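Local coordinates for alkaline serine protease (Thermobifida fusca, PDB 2PFE), which is the protease domain of a longer precursor and probably cleaves peptide bonds as an S1-family serine endopeptidase related to alpha-lytic protease, at residues Phe168-Pro171 and Ile172-Leu176. Sequence-based numbering, arbitrary orientation.
Sequences FFQP and INPLL
Pro171 ends strand 164-171 where the chain passes into helix 172-179, and its ring and carbonyl group meet the ring of Pro174 three residues on. The chain turns from one element into the other without a linker, the axes of the two short segments making an angle of 43°. The CB bond of Ile172 points away from the strand segment, and with CG1 anti to the backbone N (chi1 -171°) the side chain packs on Ala150 and Ser88, while its backbone is still hydrogen-bonded to Gln151 of the neighbouring strand. Its carbonyl oxygen then accepts a helical bond from Leu176 N at 3.0 Å. Asn173 lies beside the junction and is hydrogen-bonded through OD1 to Ser88 OG. Pro174 faces the strand end: its CD lies 3.4 Å from Pro171 O, and the same CD packs against Pro171 CB at 3.8 Å. On its CB side the ring passes the side chain of Gln170, the two running in opposite directions. With an alanine here the ring carbon over Pro171 CB and O is gone, which is likely to leave a gap beside Pro171. Leu175 directs its CB at the strand, 4.0 Å from Pro171 O, and its side chain reaches Val153 of the second barrel and Met60 of the first. Met60 also touches Gln170 and Pro174, so this strand-to-helix junction lies at the interface of the two beta-barrels of the chymotrypsin-like fold, next to Asp59 of the predicted charge relay system. No hydrogen bond crosses between the segments; Pro171 O is bordered by Pro174 CD and Leu175 CB, and the contact is apolar packing of two proline rings and Leu175 at a joint whose backbone torsions the prolines restrict.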
loop_
_atom_site.group_PDB
_atom_site.type_symbol
_atom_site.label_atom_id
_atom_site.label_comp_id
_atom_site.label_asym_id
_atom_site.label_seq_id
_atom_site.Cartn_x
_atom_site.Cartn_y
_atom_site.Cartn_z
ATOM N N PHE A 168 -4.715 9.988 0.452
ATOM C CA PHE A 168 -3.499 10.065 1.248
ATOM C C PHE A 168 -2.759 8.730 1.189
ATOM O O PHE A 168 -3.379 7.670 1.316
ATOM C CB PHE A 168 -3.849 10.398 2.705
ATOM C CG PHE A 168 -4.460 11.738 2.867
ATOM C CD1 PHE A 168 -5.840 11.918 2.813
ATOM C CD2 PHE A 168 -3.648 12.833 3.057
ATOM C CE1 PHE A 168 -6.394 13.208 2.972
ATOM C CE2 PHE A 168 -4.178 14.110 3.228
ATOM C CZ PHE A 168 -5.530 14.304 3.167
ATOM N N PHE A 169 -1.439 8.794 1.074
ATOM C CA PHE A 169 -0.604 7.615 1.230
ATOM C C PHE A 169 0.398 7.702 2.383
ATOM O O PHE A 169 0.893 8.776 2.701
ATOM C CB PHE A 169 0.031 7.158 -0.109
ATOM C CG PHE A 169 1.153 8.018 -0.658
ATOM C CD1 PHE A 169 2.433 7.952 -0.112
ATOM C CD2 PHE A 169 0.958 8.779 -1.833
ATOM C CE1 PHE A 169 3.487 8.652 -0.687
ATOM C CE2 PHE A 169 2.000 9.479 -2.410
ATOM C CZ PHE A 169 3.282 9.412 -1.845
ATOM N N GLN A 170 0.665 6.533 2.966
ATOM C CA GLN A 170 1.737 6.349 3.939
ATOM C C GLN A 170 3.002 6.113 3.117
ATOM O O GLN A 170 3.077 5.136 2.394
ATOM C CB GLN A 170 1.387 5.122 4.801
ATOM C CG GLN A 170 2.552 4.446 5.485
ATOM C CD GLN A 170 3.204 5.338 6.532
ATOM O OE1 GLN A 170 4.377 5.712 6.410
ATOM N NE2 GLN A 170 2.438 5.707 7.555
ATOM N N PRO A 171 3.993 7.016 3.193
ATOM C CA PRO A 171 5.250 6.823 2.465
ATOM C C PRO A 171 5.909 5.470 2.779
ATOM O O PRO A 171 5.831 4.963 3.918
ATOM C CB PRO A 171 6.113 8.021 2.905
ATOM C CG PRO A 171 5.079 9.071 3.231
ATOM C CD PRO A 171 3.977 8.297 3.920
ATOM N N ILE A 172 6.499 4.874 1.750
ATOM C CA ILE A 172 6.997 3.504 1.865
ATOM C C ILE A 172 8.291 3.383 2.647
ATOM O O ILE A 172 8.462 2.436 3.416
ATOM C CB ILE A 172 7.119 2.805 0.490
ATOM C CG1 ILE A 172 7.436 1.307 0.637
ATOM C CG2 ILE A 172 8.163 3.478 -0.413
ATOM C CD1 ILE A 172 6.374 0.505 1.380
ATOM N N ASN A 173 9.190 4.345 2.491
ATOM C CA ASN A 173 10.473 4.223 3.146
ATOM C C ASN A 173 10.414 4.184 4.684
ATOM O O ASN A 173 11.129 3.376 5.284
ATOM C CB ASN A 173 11.468 5.243 2.595
ATOM C CG ASN A 173 11.941 4.888 1.196
ATOM O OD1 ASN A 173 11.932 3.720 0.788
ATOM N ND2 ASN A 173 12.336 5.901 0.442
ATOM N N PRO A 174 9.590 5.048 5.322
ATOM C CA PRO A 174 9.401 4.905 6.766
ATOM C C PRO A 174 8.851 3.539 7.184
ATOM O O PRO A 174 9.188 3.054 8.257
ATOM C CB PRO A 174 8.400 6.014 7.105
ATOM C CG PRO A 174 8.623 7.039 6.063
ATOM C CD PRO A 174 8.878 6.240 4.816
ATOM N N LEU A 175 8.002 2.942 6.349
ATOM C CA LEU A 175 7.401 1.646 6.636
ATOM C C LEU A 175 8.499 0.563 6.595
ATOM O O LEU A 175 8.628 -0.253 7.514
ATOM C CB LEU A 175 6.270 1.360 5.627
ATOM C CG LEU A 175 5.467 0.065 5.807
ATOM C CD1 LEU A 175 4.122 0.195 5.089
ATOM C CD2 LEU A 175 6.217 -1.144 5.299
ATOM N N LEU A 176 9.325 0.593 5.557
ATOM C CA LEU A 176 10.376 -0.415 5.414
ATOM C C LEU A 176 11.359 -0.284 6.575
ATOM O O LEU A 176 11.811 -1.277 7.153
ATOM C CB LEU A 176 11.121 -0.260 4.091
ATOM C CG LEU A 176 10.260 -0.344 2.834
ATOM C CD1 LEU A 176 11.110 0.091 1.636
ATOM C CD2 LEU A 176 9.736 -1.773 2.677
#